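Local coordinates for major Capsid Protein VP1 (Chimpanzee polyomavirus Bob, PDB 6Y9I) that forms the pentameric capsomers of the polyomavirus capsid and, as in related viruses, probably recognises glycan receptors on the host cell, at residues E47-A52 against E270-R275; Q63-S68 against P198-S203; E111-A116 against V263-D268. All coordinates share one frame; numbering follows the deposited sequence.

Interaction 1: E47-A52 against E270-R275; sequences EVIHHA and EAIRYR
Two backbone hydrogen bonds join Ile49 and Ile272 as an antiparallel hydrogen-bonded pair, the single bridge between loop 47-52 and the start of strand 272-291. Ile49 N gives its hydrogen to Ile272 O at 2.9 Å, nearly along the C=O axis; the return bond from Ile272 N to Ile49 O is weak, at 3.4 Å. Ile272 O also takes a CA-H...O contact from Val48 CA. Charge pairing lies to one side of this bridge. Glu47 OE2 forms a salt bridge with Arg273 NH1 at 3.4 Å, the carboxylate and guanidinium planes 43° apart; water 1 accepts from Arg273 NH1 at 2.9 Å and donates only weakly to Glu47 OE2. The anti lone pair of OE2 accepts from Val48 N at 2.8 Å, tying OE2 back to the next residue's N-H, so this oxygen serves both Val48 and Arg273. Arg273 runs extended from CG to NE; its NH1 also donates to Ser46 O, and Glu47 OE1 pairs with Lys39. Apolar contacts complete the joint: Val48 CG2 sits 3.5 Å above one guanidinium face, offset toward its rim, while Ile49 CD1 meets Ile272 CD1 at 3.7 Å. The Ile49 side chain crosses that of Tyr274 at about a right angle. The hydroxyl of Tyr274 bonds Ile105 O of a second subunit. The joint ties the long loop between strands 8-26 and 68-73 to strand 272-291 of the VP1 jelly roll.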
ATOM      1  N   GLU A  47     -12.078 -16.682  23.592  1.00 24.40           N
ATOM      2  CA  GLU A  47     -11.385 -17.713  24.391  1.00 24.99           C
ATOM      3  C   GLU A  47     -10.107 -18.092  23.638  1.00 25.14           C
ATOM      4  O   GLU A  47     -10.028 -17.868  22.419  1.00 24.23           O
ATOM      5  CB  GLU A  47     -12.272 -18.932  24.622  1.00 26.29           C
ATOM      6  CG  GLU A  47     -11.601 -20.035  25.401  1.00 28.90           C
ATOM      7  CD  GLU A  47     -11.182 -19.604  26.791  1.00 32.90           C
ATOM      8  OE1 GLU A  47     -11.941 -19.898  27.724  1.00 42.73           O
ATOM      9  OE2 GLU A  47     -10.112 -18.984  26.937  1.00 36.05           O
ATOM     10  N   VAL A  48      -9.146 -18.676  24.345  1.00 25.33           N
ATOM     11  CA  VAL A  48      -7.858 -19.115  23.744  1.00 25.82           C
ATOM     12  C   VAL A  48      -8.137 -20.172  22.663  1.00 25.84           C
ATOM     13  O   VAL A  48      -9.031 -21.006  22.869  1.00 25.78           O
ATOM     14  CB  VAL A  48      -6.915 -19.626  24.842  1.00 27.51           C
ATOM     15  CG1 VAL A  48      -5.618 -20.101  24.240  1.00 29.73           C
ATOM     16  CG2 VAL A  48      -6.652 -18.572  25.899  1.00 29.85           C
ATOM     17  N   ILE A  49      -7.380 -20.141  21.565  1.00 24.29           N
ATOM     18  CA  ILE A  49      -7.465 -21.116  20.442  1.00 25.82           C
ATOM     19  C   ILE A  49      -6.102 -21.774  20.226  1.00 26.17           C
ATOM     20  O   ILE A  49      -5.058 -21.064  20.096  1.00 24.54           O
ATOM     21  CB  ILE A  49      -7.963 -20.439  19.160  1.00 27.17           C
ATOM     22  CG1 ILE A  49      -9.254 -19.653  19.378  1.00 29.67           C
ATOM     23  CG2 ILE A  49      -8.123 -21.463  18.063  1.00 30.32           C
ATOM     24  CD1 ILE A  49      -9.411 -18.509  18.428  1.00 31.33           C
ATOM     25  N   HIS A  50      -6.126 -23.096  20.133  1.00 25.50           N
ATOM     26  CA  HIS A  50      -4.963 -23.969  19.849  1.00 24.98           C
ATOM     27  C   HIS A  50      -5.201 -24.650  18.505  1.00 25.79           C
ATOM     28  O   HIS A  50      -6.363 -24.813  18.134  1.00 24.48           O
ATOM     29  CB  HIS A  50      -4.786 -25.008  20.962  1.00 26.91           C
ATOM     30  CG  HIS A  50      -4.984 -24.475  22.337  1.00 28.59           C
ATOM     31  ND1 HIS A  50      -6.245 -24.302  22.879  1.00 33.88           N
ATOM     32  CD2 HIS A  50      -4.100 -24.120  23.298  1.00 30.91           C
ATOM     33  CE1 HIS A  50      -6.125 -23.842  24.121  1.00 32.61           C
ATOM     34  NE2 HIS A  50      -4.811 -23.715  24.399  1.00 31.36           N
ATOM     35  N   HIS A  51      -4.129 -25.061  17.833  1.00 24.32           N
ATOM     36  CA  HIS A  51      -4.133 -25.598  16.451  1.00 25.36           C
ATOM     37  C   HIS A  51      -5.074 -26.804  16.296  1.00 25.51           C
ATOM     38  O   HIS A  51      -5.598 -26.949  15.199  1.00 26.56           O
ATOM     39  CB  HIS A  51      -2.714 -25.941  16.014  1.00 26.03           C
ATOM     40  CG  HIS A  51      -2.098 -27.046  16.799  1.00 27.43           C
ATOM     41  ND1 HIS A  51      -1.486 -26.820  18.024  1.00 28.81           N
ATOM     42  CD2 HIS A  51      -1.980 -28.364  16.540  1.00 26.76           C
ATOM     43  CE1 HIS A  51      -1.031 -27.978  18.492  1.00 28.69           C
ATOM     44  NE2 HIS A  51      -1.328 -28.931  17.605  1.00 28.12           N
ATOM     45  N   ALA A  52      -5.248 -27.649  17.315  1.00 25.83           N
ATOM     46  CA  ALA A  52      -6.015 -28.916  17.219  1.00 27.36           C
ATOM     47  C   ALA A  52      -7.419 -28.746  17.825  1.00 27.78           C
ATOM     48  O   ALA A  52      -8.147 -29.749  17.925  1.00 27.84           O
ATOM     49  CB  ALA A  52      -5.261 -30.037  17.891  1.00 27.44           C
ATOM     50  N   GLU A 270       1.712 -19.930  23.763  1.00 23.31           N
ATOM     51  CA  GLU A 270       1.701 -19.212  22.463  1.00 26.56           C
ATOM     52  C   GLU A 270       0.361 -19.405  21.751  1.00 24.56           C
ATOM     53  O   GLU A 270       0.312 -19.133  20.546  1.00 26.02           O
ATOM     54  CB  GLU A 270       2.881 -19.610  21.583  1.00 30.49           C
ATOM     55  CG  GLU A 270       4.200 -19.173  22.168  1.00 31.98           C
ATOM     56  CD  GLU A 270       5.398 -19.519  21.313  1.00 39.61           C
ATOM     57  OE1 GLU A 270       5.845 -20.708  21.310  1.00 44.66           O
ATOM     58  OE2 GLU A 270       5.899 -18.597  20.679  1.00 50.42           O
ATOM     59  N   ALA A 271      -0.678 -19.825  22.479  1.00 22.38           N
ATOM     60  CA  ALA A 271      -2.077 -19.833  22.013  1.00 23.34           C
ATOM     61  C   ALA A 271      -2.536 -18.384  21.865  1.00 22.32           C
ATOM     62  O   ALA A 271      -1.869 -17.485  22.386  1.00 24.17           O
ATOM     63  CB  ALA A 271      -2.960 -20.581  22.962  1.00 23.16           C
ATOM     64  N   ILE A 272      -3.588 -18.159  21.098  1.00 21.05           N
ATOM     65  CA  ILE A 272      -3.987 -16.760  20.810  1.00 21.08           C
ATOM     66  C   ILE A 272      -5.381 -16.521  21.355  1.00 20.59           C
ATOM     67  O   ILE A 272      -6.136 -17.494  21.607  1.00 23.24           O
ATOM     68  CB  ILE A 272      -3.837 -16.440  19.306  1.00 22.08           C
ATOM     69  CG1 ILE A 272      -4.774 -17.254  18.425  1.00 21.68           C
ATOM     70  CG2 ILE A 272      -2.383 -16.601  18.871  1.00 23.85           C
ATOM     71  CD1 ILE A 272      -6.146 -16.676  18.322  1.00 24.07           C
ATOM     72  N   ARG A 273      -5.705 -15.242  21.506  1.00 21.82           N
ATOM     73  CA  ARG A 273      -7.089 -14.746  21.549  1.00 20.92           C
ATOM     74  C   ARG A 273      -7.238 -13.650  20.478  1.00 21.62           C
ATOM     75  O   ARG A 273      -6.368 -12.785  20.383  1.00 21.17           O
ATOM     76  CB  ARG A 273      -7.431 -14.130  22.905  1.00 21.55           C
ATOM     77  CG  ARG A 273      -7.204 -14.986  24.138  1.00 23.61           C
ATOM     78  CD  ARG A 273      -7.541 -14.185  25.382  1.00 25.15           C
ATOM     79  NE  ARG A 273      -7.373 -14.967  26.600  1.00 27.47           N
ATOM     80  CZ  ARG A 273      -8.339 -15.629  27.241  1.00 28.71           C
ATOM     81  NH1 ARG A 273      -9.582 -15.639  26.792  1.00 28.54           N
ATOM     82  NH2 ARG A 273      -8.052 -16.297  28.342  1.00 29.85           N
ATOM     83  N   TYR A 274      -8.360 -13.642  19.770  1.00 20.20           N
ATOM     84  CA  TYR A 274      -8.784 -12.498  18.945  1.00 19.90           C
ATOM     85  C   TYR A 274      -9.135 -11.331  19.874  1.00 21.36           C
ATOM     86  O   TYR A 274      -9.683 -11.557  20.953  1.00 19.68           O
ATOM     87  CB  TYR A 274      -9.976 -12.887  18.079  1.00 20.20           C
ATOM     88  CG  TYR A 274      -9.711 -13.960  17.057  1.00 21.66           C
ATOM     89  CD1 TYR A 274      -9.039 -13.679  15.868  1.00 20.86           C
ATOM     90  CD2 TYR A 274     -10.158 -15.258  17.247  1.00 22.17           C
ATOM     91  CE1 TYR A 274      -8.796 -14.656  14.915  1.00 20.21           C
ATOM     92  CE2 TYR A 274      -9.972 -16.229  16.268  1.00 21.70           C
ATOM     93  CZ  TYR A 274      -9.284 -15.935  15.108  1.00 21.69           C
ATOM     94  OH  TYR A 274      -9.080 -16.909  14.165  1.00 24.70           O
ATOM     95  N   ARG A 275      -8.851 -10.110  19.437  1.00 20.20           N
ATOM     96  CA  ARG A 275      -9.305  -8.852  20.075  1.00 21.02           C
ATOM     97  C   ARG A 275     -10.198  -8.098  19.083  1.00 21.22           C
ATOM     98  O   ARG A 275      -9.804  -7.963  17.914  1.00 23.10           O
ATOM     99  CB  ARG A 275      -8.071  -8.065  20.526  1.00 20.96           C
ATOM    100  CG  ARG A 275      -8.342  -6.693  21.118  1.00 21.49           C
ATOM    101  CD  ARG A 275      -9.377  -6.673  22.233  1.00 21.94           C
ATOM    102  NE  ARG A 275      -9.462  -5.358  22.833  1.00 21.70           N
ATOM    103  CZ  ARG A 275     -10.541  -4.885  23.490  1.00 24.93           C
ATOM    104  NH1 ARG A 275     -11.635  -5.611  23.607  1.00 25.72           N
ATOM    105  NH2 ARG A 275     -10.532  -3.688  24.044  1.00 23.40           N
TER
HETATM  106  O   HOH W   1     -11.273 -17.149  28.678  1.00 37.02           O

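Interaction 2: Q63-S68 against P198-S203; sequences QMPQYS and PIEEWS
In the VP1 jelly roll, a type I beta-turn at 198-201, leading into strand 202-204, fits against the loop before strand 68-73, bridged at Gln66 and Pro198, whose CA atoms are 4.1 Å apart. The turn is closed by a bond from Glu201 N to Pro198 O. Ile199 is its main bump: CG1 rises over the centre of the Tyr67 ring, 8° off the ring normal, a CH-pi contact at 4.0 Å from the centroid, while CD1 reaches Pro65 CB. Ile199 N donates to Pro65 O at 2.9 Å, in the carbonyl plane, holding the turn against Pro65. From the other segment, Met64 projects. Bent at chi3 (79°), its CE turns into a hollow walled by Pro198 CB and the carboxylates of Glu200 and Glu201, which have further partners in His108 of a second subunit and in His165. Water 3 bridges the segments, donating to Pro65 O and Glu200 OE1 and accepting from Glu200 N. At the far end Trp202 CB packs beside Tyr67 CE2. The Tyr67 hydroxyl, also bonded to Tyr132, donates to Trp202 O, with OH to O only 2.6 Å and the donor standing 26° out of the carbonyl plane.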
ATOM      1  N   GLN A  63     -14.736 -19.405  21.324  1.00 23.30           N
ATOM      2  CA  GLN A  63     -13.479 -19.388  20.509  1.00 23.13           C
ATOM      3  C   GLN A  63     -13.726 -18.870  19.089  1.00 23.46           C
ATOM      4  O   GLN A  63     -12.758 -18.943  18.266  1.00 20.77           O
ATOM      5  CB  GLN A  63     -12.868 -20.790  20.384  1.00 22.61           C
ATOM      6  CG  GLN A  63     -12.475 -21.394  21.713  1.00 25.26           C
ATOM      7  CD  GLN A  63     -12.002 -22.813  21.538  1.00 25.57           C
ATOM      8  OE1 GLN A  63     -12.798 -23.719  21.301  1.00 28.90           O
ATOM      9  NE2 GLN A  63     -10.697 -22.996  21.586  1.00 25.23           N
ATOM     10  N   MET A  64     -14.948 -18.423  18.772  1.00 22.18           N
ATOM     11  CA  MET A  64     -15.346 -18.097  17.373  1.00 22.84           C
ATOM     12  C   MET A  64     -15.907 -16.683  17.347  1.00 23.08           C
ATOM     13  O   MET A  64     -17.003 -16.414  17.861  1.00 24.70           O
ATOM     14  CB  MET A  64     -16.376 -19.081  16.841  1.00 25.04           C
ATOM     15  CG  MET A  64     -15.935 -20.520  16.958  1.00 27.77           C
ATOM     16  SD  MET A  64     -17.165 -21.622  16.234  1.00 30.58           S
ATOM     17  CE  MET A  64     -16.765 -21.421  14.505  1.00 28.54           C
ATOM     18  N   PRO A  65     -15.110 -15.699  16.868  1.00 22.08           N
ATOM     19  CA  PRO A  65     -15.613 -14.332  16.738  1.00 20.71           C
ATOM     20  C   PRO A  65     -16.870 -14.317  15.868  1.00 19.48           C
ATOM     21  O   PRO A  65     -16.971 -15.068  14.887  1.00 19.76           O
ATOM     22  CB  PRO A  65     -14.419 -13.567  16.147  1.00 21.20           C
ATOM     23  CG  PRO A  65     -13.212 -14.382  16.585  1.00 21.36           C
ATOM     24  CD  PRO A  65     -13.680 -15.813  16.546  1.00 21.23           C
ATOM     25  N   GLN A  66     -17.804 -13.457  16.249  1.00 20.90           N
ATOM     26  CA  GLN A  66     -19.173 -13.401  15.693  1.00 20.47           C
ATOM     27  C   GLN A  66     -19.481 -11.976  15.225  1.00 19.89           C
ATOM     28  O   GLN A  66     -18.875 -11.023  15.722  1.00 22.06           O
ATOM     29  CB  GLN A  66     -20.177 -13.834  16.769  1.00 20.08           C
ATOM     30  CG  GLN A  66     -20.056 -15.305  17.175  1.00 21.95           C
ATOM     31  CD  GLN A  66     -20.186 -15.543  18.674  1.00 25.28           C
ATOM     32  OE1 GLN A  66     -20.930 -14.842  19.379  1.00 27.05           O
ATOM     33  NE2 GLN A  66     -19.454 -16.537  19.177  1.00 22.29           N
ATOM     34  N   TYR A  67     -20.445 -11.853  14.339  1.00 20.45           N
ATOM     35  CA  TYR A  67     -20.969 -10.549  13.887  1.00 20.82           C
ATOM     36  C   TYR A  67     -21.800  -9.940  15.000  1.00 21.71           C
ATOM     37  O   TYR A  67     -22.522 -10.659  15.711  1.00 22.67           O
ATOM     38  CB  TYR A  67     -21.817 -10.703  12.632  1.00 19.97           C
ATOM     39  CG  TYR A  67     -21.030 -11.080  11.412  1.00 20.00           C
ATOM     40  CD1 TYR A  67     -20.314 -10.136  10.703  1.00 22.01           C
ATOM     41  CD2 TYR A  67     -21.018 -12.381  10.962  1.00 21.05           C
ATOM     42  CE1 TYR A  67     -19.630 -10.479   9.546  1.00 23.23           C
ATOM     43  CE2 TYR A  67     -20.323 -12.750   9.828  1.00 21.81           C
ATOM     44  CZ  TYR A  67     -19.621 -11.794   9.110  1.00 22.96           C
ATOM     45  OH  TYR A  67     -18.928 -12.170   7.982  1.00 22.27           O
ATOM     46  N   SER A  68     -21.732  -8.632  15.082  1.00 21.34           N
ATOM     47  CA  SER A  68     -22.588  -7.784  15.930  1.00 22.51           C
ATOM     48  C   SER A  68     -23.761  -7.314  15.074  1.00 22.65           C
ATOM     49  O   SER A  68     -23.562  -7.147  13.874  1.00 22.75           O
ATOM     50  CB  SER A  68     -21.811  -6.641  16.479  1.00 25.74           C
ATOM     51  OG  SER A  68     -20.690  -7.122  17.195  1.00 27.71           O
ATOM     52  N   PRO A 198     -20.761 -16.959  13.556  1.00 20.82           N
ATOM     53  CA  PRO A 198     -19.305 -16.830  13.451  1.00 19.45           C
ATOM     54  C   PRO A 198     -18.832 -16.281  12.100  1.00 21.17           C
ATOM     55  O   PRO A 198     -19.286 -16.736  11.042  1.00 20.26           O
ATOM     56  CB  PRO A 198     -18.780 -18.253  13.630  1.00 20.71           C
ATOM     57  CG  PRO A 198     -19.894 -18.925  14.457  1.00 21.76           C
ATOM     58  CD  PRO A 198     -21.166 -18.335  13.886  1.00 21.13           C
ATOM     59  N   ILE A 199     -17.872 -15.363  12.178  1.00 20.68           N
ATOM     60  CA  ILE A 199     -17.188 -14.757  11.003  1.00 21.87           C
ATOM     61  C   ILE A 199     -16.550 -15.860  10.175  1.00 20.69           C
ATOM     62  O   ILE A 199     -16.624 -15.781   8.938  1.00 21.62           O
ATOM     63  CB  ILE A 199     -16.184 -13.707  11.523  1.00 22.88           C
ATOM     64  CG1 ILE A 199     -16.954 -12.501  12.072  1.00 23.80           C
ATOM     65  CG2 ILE A 199     -15.147 -13.314  10.478  1.00 22.23           C
ATOM     66  CD1 ILE A 199     -16.156 -11.656  13.030  1.00 23.55           C
ATOM     67  N   GLU A 200     -15.922 -16.834  10.821  1.00 20.88           N
ATOM     68  CA  GLU A 200     -15.159 -17.879  10.090  1.00 22.98           C
ATOM     69  C   GLU A 200     -16.095 -18.808   9.300  1.00 23.36           C
ATOM     70  O   GLU A 200     -15.560 -19.560   8.462  1.00 23.62           O
ATOM     71  CB  GLU A 200     -14.249 -18.677  11.023  1.00 24.65           C
ATOM     72  CG  GLU A 200     -14.986 -19.551  12.030  1.00 23.97           C
ATOM     73  CD  GLU A 200     -14.070 -20.006  13.152  1.00 29.18           C
ATOM     74  OE1 GLU A 200     -13.901 -19.237  14.163  1.00 28.00           O
ATOM     75  OE2 GLU A 200     -13.493 -21.122  13.002  1.00 32.19           O
ATOM     76  N   GLU A 201     -17.411 -18.746   9.499  1.00 22.45           N
ATOM     77  CA  GLU A 201     -18.370 -19.607   8.759  1.00 23.25           C
ATOM     78  C   GLU A 201     -19.367 -18.813   7.919  1.00 21.64           C
ATOM     79  O   GLU A 201     -19.974 -19.440   7.046  1.00 23.18           O
ATOM     80  CB  GLU A 201     -19.171 -20.484   9.708  1.00 24.80           C
ATOM     81  CG  GLU A 201     -18.317 -21.474  10.496  1.00 26.23           C
ATOM     82  CD  GLU A 201     -19.131 -22.226  11.540  1.00 27.24           C
ATOM     83  OE1 GLU A 201     -19.493 -21.648  12.584  1.00 27.61           O
ATOM     84  OE2 GLU A 201     -19.451 -23.372  11.268  1.00 31.27           O
ATOM     85  N   TRP A 202     -19.521 -17.505   8.147  1.00 21.94           N
ATOM     86  CA  TRP A 202     -20.594 -16.693   7.502  1.00 21.87           C
ATOM     87  C   TRP A 202     -20.003 -15.424   6.892  1.00 22.78           C
ATOM     88  O   TRP A 202     -19.279 -14.726   7.617  1.00 22.90           O
ATOM     89  CB  TRP A 202     -21.697 -16.309   8.484  1.00 22.07           C
ATOM     90  CG  TRP A 202     -22.423 -17.486   9.062  1.00 23.35           C
ATOM     91  CD1 TRP A 202     -22.256 -18.029  10.297  1.00 24.02           C
ATOM     92  CD2 TRP A 202     -23.439 -18.269   8.411  1.00 23.43           C
ATOM     93  NE1 TRP A 202     -23.106 -19.086  10.471  1.00 23.57           N
ATOM     94  CE2 TRP A 202     -23.868 -19.243   9.346  1.00 23.39           C
ATOM     95  CE3 TRP A 202     -24.087 -18.192   7.175  1.00 22.35           C
ATOM     96  CZ2 TRP A 202     -24.867 -20.173   9.051  1.00 22.61           C
ATOM     97  CZ3 TRP A 202     -25.106 -19.089   6.900  1.00 23.84           C
ATOM     98  CH2 TRP A 202     -25.465 -20.083   7.813  1.00 22.20           C
ATOM     99  N   SER A 203     -20.393 -15.139   5.656  1.00 20.35           N
ATOM    100  CA  SER A 203     -20.027 -13.921   4.890  1.00 23.72           C
ATOM    101  C   SER A 203     -21.312 -13.250   4.445  1.00 22.08           C
ATOM    102  O   SER A 203     -22.313 -13.917   4.241  1.00 20.50           O
ATOM    103  CB  SER A 203     -19.180 -14.255   3.688  1.00 23.25           C
ATOM    104  OG  SER A 203     -17.910 -14.717   4.110  1.00 26.34           O
TER
HETATM  105  O   HOH W   2     -12.127 -19.980  15.795  1.00 23.04           O
HETATM  106  O   HOH W   3     -15.468 -16.945  13.695  1.00 23.11           O

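Interaction 3: E111-A116 against V263-D268; sequences EAKMAA and VMVKAD
Glu111, Lys113 and Ala267 have the largest shares of surface buried here, and backbone atoms of all three hold the two segments together. The carbonyl of Glu111 is gripped from several directions: Ala267 N donates to Glu111 O at 2.8 Å, almost straight (171°) and in the carbonyl plane, water 4 donates to the same oxygen, and Lys266 CA adds a CA-H...O contact. Water 4 also accepts the N-H of Asp268, linking that residue to the same carbonyl. The Glu111 side chain reaches out, extended beyond CG, alongside that of Lys266 and pointing the same way. Its OE1 makes a long salt bridge to Lys266 NZ, at 3.6 Å. The ammonium is held more firmly by its own loop: Lys266 bends at chi3 and chi4, and NZ donates to the syn lone pair of Asp268 OD1 at 2.8 Å. One ammonium thus lies between two carboxylates, probably easing their mutual repulsion. Lys113 supplies the second main-chain bond, from its N to Val265 O at 2.7 Å, with the donor 32° above the carbonyl plane. With CG anti to the backbone N (chi1 -176°), its aliphatic chain runs beside Val265, CD resting 3.9 Å from Val265 CG1, while NZ goes on to a salt bridge with Glu270. Ala267 places CB against the carbonyl oxygens of Glu111 and Ala112, and on the other flank Met264 CE approaches Ala112 CB. The contact thus clips the long loop between strands 87-98 and 131-138 to the end of strand 252-265, at the turn that leads from it into its antiparallel neighbour 272-291, and beyond it Met114 and Ala116 pack on His51 and Glu270 of another subunit.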
ATOM      1  N   GLU A 111      -0.741 -11.448  30.372  1.00 24.82           N
ATOM      2  CA  GLU A 111      -0.546 -12.857  29.960  1.00 25.28           C
ATOM      3  C   GLU A 111       0.171 -12.953  28.608  1.00 23.82           C
ATOM      4  O   GLU A 111       0.407 -14.083  28.181  1.00 25.55           O
ATOM      5  CB  GLU A 111      -1.875 -13.611  29.931  1.00 28.20           C
ATOM      6  CG  GLU A 111      -2.411 -13.869  31.324  1.00 33.18           C
ATOM      7  CD  GLU A 111      -3.671 -14.713  31.372  1.00 33.42           C
ATOM      8  OE1 GLU A 111      -3.985 -15.366  30.372  1.00 34.45           O
ATOM      9  OE2 GLU A 111      -4.309 -14.729  32.420  1.00 39.69           O
ATOM     10  N   ALA A 112       0.590 -11.847  27.990  1.00 23.36           N
ATOM     11  CA  ALA A 112       1.054 -11.866  26.579  1.00 24.54           C
ATOM     12  C   ALA A 112       2.549 -12.205  26.513  1.00 23.62           C
ATOM     13  O   ALA A 112       3.289 -11.833  27.405  1.00 24.82           O
ATOM     14  CB  ALA A 112       0.743 -10.571  25.889  1.00 23.82           C
ATOM     15  N   LYS A 113       2.942 -12.932  25.474  1.00 23.46           N
ATOM     16  CA  LYS A 113       4.336 -13.292  25.116  1.00 26.08           C
ATOM     17  C   LYS A 113       5.226 -12.039  25.129  1.00 24.11           C
ATOM     18  O   LYS A 113       4.825 -10.980  24.597  1.00 24.28           O
ATOM     19  CB  LYS A 113       4.335 -13.958  23.733  1.00 28.90           C
ATOM     20  CG  LYS A 113       5.675 -14.480  23.241  1.00 35.06           C
ATOM     21  CD  LYS A 113       5.577 -15.107  21.857  1.00 38.97           C
ATOM     22  CE  LYS A 113       6.915 -15.257  21.146  1.00 45.80           C
ATOM     23  NZ  LYS A 113       7.659 -16.472  21.582  1.00 46.50           N
ATOM     24  N   MET A 114       6.427 -12.172  25.675  1.00 22.83           N
ATOM     25  CA  MET A 114       7.445 -11.102  25.715  1.00 24.82           C
ATOM     26  C   MET A 114       8.152 -11.045  24.355  1.00 26.01           C
ATOM     27  O   MET A 114       8.634 -12.082  23.856  1.00 27.41           O
ATOM     28  CB  MET A 114       8.471 -11.380  26.820  1.00 25.41           C
ATOM     29  CG  MET A 114       9.601 -10.394  26.830  1.00 27.38           C
ATOM     30  SD  MET A 114      10.753 -10.700  28.226  1.00 28.34           S
ATOM     31  CE  MET A 114      11.596 -12.174  27.636  1.00 27.85           C
ATOM     32  N   ALA A 115       8.284  -9.852  23.784  1.00 27.75           N
ATOM     33  CA  ALA A 115       9.032  -9.649  22.533  1.00 27.51           C
ATOM     34  C   ALA A 115      10.479  -9.297  22.893  1.00 28.58           C
ATOM     35  O   ALA A 115      10.806  -8.114  22.939  1.00 30.58           O
ATOM     36  CB  ALA A 115       8.336  -8.591  21.723  1.00 31.05           C
ATOM     37  N   ALA A 116      11.295 -10.312  23.178  1.00 29.45           N
ATOM     38  CA  ALA A 116      12.730 -10.210  23.540  1.00 32.18           C
ATOM     39  C   ALA A 116      13.327 -11.626  23.633  1.00 36.19           C
ATOM     40  O   ALA A 116      12.552 -12.568  23.875  1.00 34.41           O
ATOM     41  CB  ALA A 116      12.868  -9.492  24.865  1.00 33.49           C
ATOM     42  N   VAL A 263      -4.775 -10.388  17.192  1.00 20.65           N
ATOM     43  CA  VAL A 263      -4.704 -11.436  18.234  1.00 21.74           C
ATOM     44  C   VAL A 263      -3.669 -11.009  19.269  1.00 21.79           C
ATOM     45  O   VAL A 263      -2.699 -10.267  18.932  1.00 18.12           O
ATOM     46  CB  VAL A 263      -4.352 -12.812  17.633  1.00 20.36           C
ATOM     47  CG1 VAL A 263      -5.314 -13.194  16.528  1.00 21.26           C
ATOM     48  CG2 VAL A 263      -2.917 -12.851  17.114  1.00 23.51           C
ATOM     49  N   MET A 264      -3.861 -11.459  20.496  1.00 20.76           N
ATOM     50  CA  MET A 264      -2.771 -11.495  21.489  1.00 21.78           C
ATOM     51  C   MET A 264      -2.247 -12.931  21.521  1.00 20.76           C
ATOM     52  O   MET A 264      -3.023 -13.882  21.201  1.00 21.25           O
ATOM     53  CB  MET A 264      -3.235 -11.032  22.872  1.00 22.12           C
ATOM     54  CG  MET A 264      -4.209 -11.943  23.510  1.00 27.23           C
ATOM     55  SD  MET A 264      -4.325 -11.674  25.295  1.00 31.24           S
ATOM     56  CE  MET A 264      -2.943 -12.660  25.874  1.00 30.38           C
ATOM     57  N   VAL A 265      -0.971 -13.061  21.841  1.00 22.11           N
ATOM     58  CA  VAL A 265      -0.242 -14.349  22.013  1.00 20.35           C
ATOM     59  C   VAL A 265       0.090 -14.539  23.500  1.00 23.78           C
ATOM     60  O   VAL A 265       0.672 -13.606  24.135  1.00 21.90           O
ATOM     61  CB  VAL A 265       1.007 -14.396  21.121  1.00 21.37           C
ATOM     62  CG1 VAL A 265       1.740 -15.707  21.307  1.00 21.53           C
ATOM     63  CG2 VAL A 265       0.687 -14.171  19.648  1.00 22.11           C
ATOM     64  N   LYS A 266      -0.363 -15.664  24.056  1.00 23.98           N
ATOM     65  CA  LYS A 266      -0.177 -16.034  25.473  1.00 27.23           C
ATOM     66  C   LYS A 266       1.269 -16.487  25.679  1.00 24.83           C
ATOM     67  O   LYS A 266       1.747 -17.298  24.883  1.00 26.43           O
ATOM     68  CB  LYS A 266      -1.170 -17.138  25.856  1.00 34.07           C
ATOM     69  CG  LYS A 266      -2.406 -16.649  26.596  1.00 39.87           C
ATOM     70  CD  LYS A 266      -3.453 -17.727  26.849  1.00 42.65           C
ATOM     71  CE  LYS A 266      -2.942 -18.880  27.681  1.00 40.61           C
ATOM     72  NZ  LYS A 266      -2.512 -18.412  29.015  1.00 45.34           N
ATOM     73  N   ALA A 267       1.950 -15.960  26.693  1.00 22.99           N
ATOM     74  CA  ALA A 267       3.350 -16.317  27.006  1.00 26.73           C
ATOM     75  C   ALA A 267       3.461 -17.832  27.287  1.00 27.88           C
ATOM     76  O   ALA A 267       4.411 -18.430  26.848  1.00 25.89           O
ATOM     77  CB  ALA A 267       3.847 -15.492  28.174  1.00 28.70           C
ATOM     78  N   ASP A 268       2.552 -18.447  28.036  1.00 29.70           N
ATOM     79  CA  ASP A 268       2.824 -19.813  28.564  1.00 34.69           C
ATOM     80  C   ASP A 268       2.809 -20.863  27.447  1.00 34.57           C
ATOM     81  O   ASP A 268       3.555 -21.846  27.604  1.00 35.61           O
ATOM     82  CB  ASP A 268       1.879 -20.238  29.689  1.00 41.62           C
ATOM     83  CG  ASP A 268       0.475 -19.700  29.570  1.00 50.49           C
ATOM     84  OD1 ASP A 268       0.092 -19.303  28.445  1.00 58.09           O
ATOM     85  OD2 ASP A 268      -0.219 -19.670  30.607  1.00 63.21           O
TER
HETATM   86  O   HOH W   4       0.510 -16.603  29.609  1.00 29.94           O

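Interactions 1 and 3 share one sheet: strands 252-265 and 272-291 are antiparallel neighbours, and the two contacts, with centres about 11 Å apart, meet through Arg273 O to Met264 N and Ala271 O to Lys266 N. Interaction 2 has its centre about 15 Å from that of interaction 1 and about 24 Å from that of interaction 3, nearer the centre of the chain. It touches interaction 1, where Gln63 NE2 reaches Val48 O. Along the chain the segments run 47-52, 63-68, 111-116, 198-203, 263-268 and 270-275; interaction 1 spans the other two, whose segments alternate. Distant loops thus gather on one jelly-roll framework, and residues of all three contacts also touch neighbouring subunits of the pentamer.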